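Local coordinates for protein alginate lyase (Chitinophaga sp. MD30, PDB 6KCW) that cleaves alginate by a lyase mechanism in which lysine acts as both catalytic base and catalytic acid, as a calcium-bearing member of polysaccharide lyase family 36, at residues S150-S154 with G155-K159; I183-G187 with T188-D192. One frame throughout, in Å; residues are numbered along the deposited sequence.

Interaction 1 (S150-S154 with G155-K159); sequences SYPSS and GSITK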
ATOM      1  N   SER A 150       3.203  -9.379  11.733  1.00 44.88           N
ATOM      2  CA  SER A 150       1.865  -9.661  11.237  1.00 42.96           C
ATOM      3  C   SER A 150       0.821  -9.077  12.173  1.00 40.16           C
ATOM      4  O   SER A 150       1.061  -8.893  13.367  1.00 42.84           O
ATOM      5  CB  SER A 150       1.628 -11.166  11.065  1.00 44.34           C
ATOM      6  OG  SER A 150       1.628 -11.832  12.310  1.00 45.02           O
ATOM      7  N   TYR A 151      -0.338  -8.770  11.603  1.00 39.33           N
ATOM      8  CA  TYR A 151      -1.498  -8.352  12.368  1.00 39.59           C
ATOM      9  C   TYR A 151      -2.715  -9.147  11.902  1.00 44.99           C
ATOM     10  O   TYR A 151      -3.064  -9.131  10.711  1.00 40.86           O
ATOM     11  CB  TYR A 151      -1.754  -6.853  12.226  1.00 40.28           C
ATOM     12  CG  TYR A 151      -2.917  -6.338  13.060  1.00 39.05           C
ATOM     13  CD1 TYR A 151      -4.221  -6.384  12.575  1.00 37.36           C
ATOM     14  CD2 TYR A 151      -2.709  -5.804  14.327  1.00 40.62           C
ATOM     15  CE1 TYR A 151      -5.279  -5.913  13.323  1.00 41.01           C
ATOM     16  CE2 TYR A 151      -3.776  -5.323  15.095  1.00 40.00           C
ATOM     17  CZ  TYR A 151      -5.056  -5.383  14.586  1.00 39.39           C
ATOM     18  OH  TYR A 151      -6.119  -4.917  15.323  1.00 40.93           O
ATOM     19  N   PRO A 152      -3.366  -9.846  12.844  1.00 45.77           N
ATOM     20  CA  PRO A 152      -2.961  -9.853  14.257  1.00 45.21           C
ATOM     21  C   PRO A 152      -1.739 -10.738  14.503  1.00 47.72           C
ATOM     22  O   PRO A 152      -1.384 -11.528  13.607  1.00 44.15           O
ATOM     23  CB  PRO A 152      -4.200 -10.403  14.965  1.00 46.12           C
ATOM     24  CG  PRO A 152      -4.815 -11.319  13.940  1.00 49.42           C
ATOM     25  CD  PRO A 152      -4.517 -10.728  12.587  1.00 43.82           C
ATOM     26  N   SER A 153      -1.087 -10.587  15.668  1.00 44.31           N
ATOM     27  CA  SER A 153       0.104 -11.392  15.946  1.00 46.11           C
ATOM     28  C   SER A 153      -0.249 -12.867  16.088  1.00 47.94           C
ATOM     29  O   SER A 153       0.554 -13.730  15.724  1.00 53.30           O
ATOM     30  CB  SER A 153       0.839 -10.882  17.201  1.00 45.31           C
ATOM     31  OG  SER A 153      -0.011 -10.823  18.346  1.00 50.19           O
ATOM     32  N   SER A 154      -1.447 -13.179  16.579  1.00 50.60           N
ATOM     33  CA  SER A 154      -1.970 -14.538  16.563  1.00 52.86           C
ATOM     34  C   SER A 154      -3.394 -14.514  16.016  1.00 51.59           C
ATOM     35  O   SER A 154      -4.073 -13.485  16.055  1.00 52.81           O
ATOM     36  CB  SER A 154      -1.926 -15.188  17.963  1.00 54.53           C
ATOM     37  OG  SER A 154      -2.904 -14.644  18.838  1.00 60.35           O
ATOM     38  N   GLY A 155      -3.843 -15.655  15.488  1.00 53.86           N
ATOM     39  CA  GLY A 155      -5.141 -15.716  14.840  1.00 51.23           C
ATOM     40  C   GLY A 155      -5.122 -15.066  13.466  1.00 50.93           C
ATOM     41  O   GLY A 155      -4.081 -14.652  12.956  1.00 47.71           O
ATOM     42  N   SER A 156      -6.309 -14.969  12.868  1.00 48.74           N
ATOM     43  CA  SER A 156      -6.473 -14.405  11.538  1.00 45.66           C
ATOM     44  C   SER A 156      -7.292 -13.117  11.585  1.00 49.67           C
ATOM     45  O   SER A 156      -8.004 -12.842  12.555  1.00 48.94           O
ATOM     46  CB  SER A 156      -7.148 -15.409  10.587  1.00 49.93           C
ATOM     47  OG  SER A 156      -6.284 -16.487  10.241  1.00 47.82           O
ATOM     48  N   ILE A 157      -7.163 -12.311  10.526  1.00 48.74           N
ATOM     49  CA  ILE A 157      -8.069 -11.188  10.284  1.00 47.45           C
ATOM     50  C   ILE A 157      -9.383 -11.777   9.795  1.00 45.25           C
ATOM     51  O   ILE A 157      -9.434 -12.961   9.447  1.00 50.70           O
ATOM     52  CB  ILE A 157      -7.498 -10.181   9.263  1.00 47.36           C
ATOM     53  CG1 ILE A 157      -7.077 -10.886   7.969  1.00 46.14           C
ATOM     54  CG2 ILE A 157      -6.317  -9.435   9.849  1.00 51.21           C
ATOM     55  CD1 ILE A 157      -6.465  -9.949   6.936  1.00 44.73           C
ATOM     56  N   THR A 158     -10.448 -10.967   9.749  1.00 44.03           N
ATOM     57  CA  THR A 158     -11.776 -11.444   9.377  1.00 47.42           C
ATOM     58  C   THR A 158     -12.351 -10.631   8.221  1.00 46.03           C
ATOM     59  O   THR A 158     -12.062  -9.441   8.070  1.00 45.68           O
ATOM     60  CB  THR A 158     -12.746 -11.373  10.561  1.00 45.98           C
ATOM     61  OG1 THR A 158     -12.783 -10.029  11.056  1.00 49.84           O
ATOM     62  CG2 THR A 158     -12.307 -12.314  11.681  1.00 44.49           C
ATOM     63  N   LYS A 159     -13.188 -11.280   7.415  1.00 47.34           N
ATOM     64  CA  LYS A 159     -13.831 -10.590   6.307  1.00 46.04           C
ATOM     65  C   LYS A 159     -14.957  -9.698   6.818  1.00 51.21           C
ATOM     66  O   LYS A 159     -15.529  -9.914   7.894  1.00 53.12           O
ATOM     67  CB  LYS A 159     -14.388 -11.587   5.293  1.00 48.78           C
ATOM     68  CG  LYS A 159     -13.368 -12.596   4.782  1.00 48.24           C
ATOM     69  CD  LYS A 159     -13.975 -13.585   3.782  1.00 45.80           C
ATOM     70  CE  LYS A 159     -13.167 -14.878   3.786  1.00 49.38           C
ATOM     71  NZ  LYS A 159     -13.433 -15.746   2.599  1.00 49.63           N
TER
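The peptide joining Tyr151 to Pro152 is cis, and from Pro152 the backbone swings out through Ser153 and Ser154 and comes back at Gly155, so that Ile157 lies against the residues on both sides of that bond. No hydrogen bond joins 150-154 to 155-159; the contact is one of carbon against carbon and carbonyl. The CG2 branch of Ile157 does the touching, with Pro152 CD at 3.5 Å and Tyr151 O at 3.4 Å. With chi1 at 53°, Ile157 holds CG1 between its own N and carbonyl carbon, while CG2 stands beside N and faces the proline ring, the two side chains meeting at about a right angle. At the next corner of that ring, Pro152 CG lies 3.6 Å from Gly155 O. Gly155 has a positive phi of 75°, and a CB there would clash with Ser154 O. Inside 150-154, Ser150 OG donates to Pro152 O over 3.3 Å, approaching from above the carbonyl plane, 39° out of it. Arg127 braces the same bend from outside, its guanidinium bonding Ser150 OG, Pro152 O and Gly155 O. An alanine in place of Pro152 would probably leave Ile157 CG2 and Gly155 O without the ring they rest on and let the preceding peptide relax toward trans, disturbing the bend. Between the two halves the bend is thus apolar, a proline ring against an isoleucine methyl, with its polar hold supplied by Ser150, Arg127 and strand 128-135, where Ser156 OG bonds Val128 N.

Interaction 2 (I183-G187 with T188-D192); sequences IIING and TTVLD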
ATOM      1  N   ILE A 183       3.864   0.918  10.618  1.00 39.13           N
ATOM      2  CA  ILE A 183       2.479   0.570  10.301  1.00 36.69           C
ATOM      3  C   ILE A 183       1.705   0.359  11.596  1.00 35.97           C
ATOM      4  O   ILE A 183       2.106  -0.453  12.437  1.00 36.01           O
ATOM      5  CB  ILE A 183       2.387  -0.699   9.438  1.00 37.78           C
ATOM      6  CG1 ILE A 183       3.071  -0.486   8.084  1.00 36.81           C
ATOM      7  CG2 ILE A 183       0.915  -1.104   9.260  1.00 36.13           C
ATOM      8  CD1 ILE A 183       3.233  -1.745   7.304  1.00 35.09           C
ATOM      9  N   ILE A 184       0.581   1.058  11.740  1.00 38.69           N
ATOM     10  CA  ILE A 184      -0.281   0.963  12.920  1.00 36.40           C
ATOM     11  C   ILE A 184      -1.678   0.580  12.447  1.00 38.15           C
ATOM     12  O   ILE A 184      -2.259   1.269  11.600  1.00 35.89           O
ATOM     13  CB  ILE A 184      -0.324   2.284  13.715  1.00 35.05           C
ATOM     14  CG1 ILE A 184       1.079   2.870  13.905  1.00 36.74           C
ATOM     15  CG2 ILE A 184      -0.991   2.070  15.074  1.00 36.83           C
ATOM     16  CD1 ILE A 184       1.939   2.126  14.917  1.00 36.97           C
ATOM     17  N   ILE A 185      -2.210  -0.518  12.979  1.00 36.90           N
ATOM     18  CA  ILE A 185      -3.515  -1.033  12.576  1.00 36.82           C
ATOM     19  C   ILE A 185      -4.391  -1.118  13.818  1.00 39.30           C
ATOM     20  O   ILE A 185      -4.035  -1.801  14.789  1.00 39.02           O
ATOM     21  CB  ILE A 185      -3.406  -2.398  11.875  1.00 38.08           C
ATOM     22  CG1 ILE A 185      -2.525  -2.291  10.631  1.00 33.65           C
ATOM     23  CG2 ILE A 185      -4.782  -2.932  11.481  1.00 35.34           C
ATOM     24  CD1 ILE A 185      -2.332  -3.615   9.943  1.00 37.05           C
ATOM     25  N   ASN A 186      -5.538  -0.437  13.783  1.00 37.81           N
ATOM     26  CA  ASN A 186      -6.417  -0.354  14.943  1.00 40.00           C
ATOM     27  C   ASN A 186      -5.643   0.112  16.175  1.00 38.59           C
ATOM     28  O   ASN A 186      -5.768  -0.462  17.254  1.00 39.81           O
ATOM     29  CB  ASN A 186      -7.099  -1.693  15.230  1.00 36.19           C
ATOM     30  CG  ASN A 186      -8.181  -2.029  14.241  1.00 37.61           C
ATOM     31  OD1 ASN A 186      -8.571  -1.197  13.427  1.00 37.42           O
ATOM     32  ND2 ASN A 186      -8.692  -3.256  14.320  1.00 35.59           N
ATOM     33  N   GLY A 187      -4.792   1.125  16.003  1.00 37.33           N
ATOM     34  CA  GLY A 187      -4.009   1.642  17.110  1.00 37.08           C
ATOM     35  C   GLY A 187      -2.953   0.707  17.669  1.00 41.32           C
ATOM     36  O   GLY A 187      -2.260   1.087  18.624  1.00 40.80           O
ATOM     37  N   THR A 188      -2.803  -0.492  17.110  1.00 40.73           N
ATOM     38  CA  THR A 188      -1.810  -1.474  17.544  1.00 41.36           C
ATOM     39  C   THR A 188      -0.604  -1.430  16.614  1.00 37.46           C
ATOM     40  O   THR A 188      -0.765  -1.450  15.389  1.00 39.87           O
ATOM     41  CB  THR A 188      -2.410  -2.885  17.545  1.00 43.91           C
ATOM     42  OG1 THR A 188      -3.381  -3.003  18.600  1.00 45.38           O
ATOM     43  CG2 THR A 188      -1.310  -3.951  17.706  1.00 39.72           C
ATOM     44  N   THR A 189       0.592  -1.375  17.193  1.00 37.01           N
ATOM     45  CA  THR A 189       1.817  -1.353  16.397  1.00 39.46           C
ATOM     46  C   THR A 189       2.014  -2.677  15.659  1.00 41.32           C
ATOM     47  O   THR A 189       2.053  -3.749  16.272  1.00 42.84           O
ATOM     48  CB  THR A 189       3.027  -1.063  17.285  1.00 33.10           C
ATOM     49  OG1 THR A 189       2.944   0.277  17.782  1.00 43.45           O
ATOM     50  CG2 THR A 189       4.346  -1.215  16.516  1.00 35.67           C
ATOM     51  N   VAL A 190       2.141  -2.604  14.341  1.00 38.07           N
ATOM     52  CA  VAL A 190       2.463  -3.790  13.558  1.00 39.21           C
ATOM     53  C   VAL A 190       3.960  -3.770  13.318  1.00 42.01           C
ATOM     54  O   VAL A 190       4.678  -4.716  13.664  1.00 47.22           O
ATOM     55  CB  VAL A 190       1.687  -3.829  12.230  1.00 40.07           C
ATOM     56  CG1 VAL A 190       1.921  -5.153  11.519  1.00 35.98           C
ATOM     57  CG2 VAL A 190       0.209  -3.612  12.489  1.00 37.31           C
ATOM     58  N   LEU A 191       4.436  -2.681  12.730  1.00 40.32           N
ATOM     59  CA  LEU A 191       5.851  -2.472  12.477  1.00 41.87           C
ATOM     60  C   LEU A 191       6.184  -1.048  12.874  1.00 42.78           C
ATOM     61  O   LEU A 191       5.497  -0.113  12.448  1.00 40.65           O
ATOM     62  CB  LEU A 191       6.201  -2.706  11.005  1.00 37.30           C
ATOM     63  CG  LEU A 191       7.640  -2.359  10.618  1.00 41.12           C
ATOM     64  CD1 LEU A 191       8.599  -3.405  11.168  1.00 40.42           C
ATOM     65  CD2 LEU A 191       7.798  -2.216   9.103  1.00 38.82           C
ATOM     66  N   ASP A 192       7.230  -0.882  13.691  1.00 34.60           N
ATOM     67  CA  ASP A 192       7.736   0.451  14.023  1.00 39.36           C
ATOM     68  C   ASP A 192       9.243   0.298  14.230  1.00 41.24           C
ATOM     69  O   ASP A 192       9.708   0.065  15.346  1.00 40.59           O
ATOM     70  CB  ASP A 192       7.041   1.031  15.252  1.00 41.95           C
ATOM     71  CG  ASP A 192       7.679   2.334  15.734  1.00 43.76           C
ATOM     72  OD1 ASP A 192       8.268   3.062  14.907  1.00 44.55           O
ATOM     73  OD2 ASP A 192       7.600   2.626  16.951  1.00 52.04           O
TER
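Ile183 O is gripped by two backbone donors, Val190 N at 2.9 Å and Leu191 N at 3.2 Å. The first comes in close to the line of the C=O bond (161° at the oxygen), whereas the second lies in the carbonyl plane on a lone pair. Two successive residues facing Ile183 define a classic beta bulge, and the register between the strands slips by one there. Within the same bulge, Ile183 N donates to Leu191 O at 2.7 Å. Toward the turn, Ile185 and Thr188 form a hydrogen-bonded antiparallel pair that closes a type I' turn through Asn186 and Gly187, both with positive phi. Thr188 N reaches Ile185 O from well above its carbonyl plane, 59° out of it.

The bulge also directs a side chain: Val190 sends CG2 against Ile185, 3.6 Å from CG1, while its CB sits 4.1 Å from Ile183 CG2. CG2 stands beside the valine's own N because CG1 takes the place opposite that N (chi1 -173°). On the face bearing Ile184 and Thr189, Ile184 CD1 packs beside Thr189 OG1 at 3.6 Å. This part of the hairpin is therefore held by main-chain bonds at the turn and at the bulge, and the extra residue of the bulge adds a valine to the buried apolar side formed with Ile183 and Ile185, where Phe130 and Pro132 of strand 128-135 also pack.

In the fold
Interaction 1 comes first along the chain, in the loop between strands 128-135 and 162-170; interaction 2 follows as the hairpin of strands 179-185 and 188-195, at the edge of the larger antiparallel sheet. Their centres are 12 Å apart, on the same side of the chain's centre, and Tyr151 bridges them. Ile185 CG2 sits over the ring face, 3.5 Å from Tyr151 CE1, while Thr188 CB lies 3.7 Å from Tyr151 CE2, nearer the rim, and Tyr151 OH makes a weak, probable hydrogen bond to Asn186 ND2. Strand 128-135, of the other sheet, touches both through Phe130. The loop thus lies against the turn end of the hairpin, within the concanavalin-clan fold.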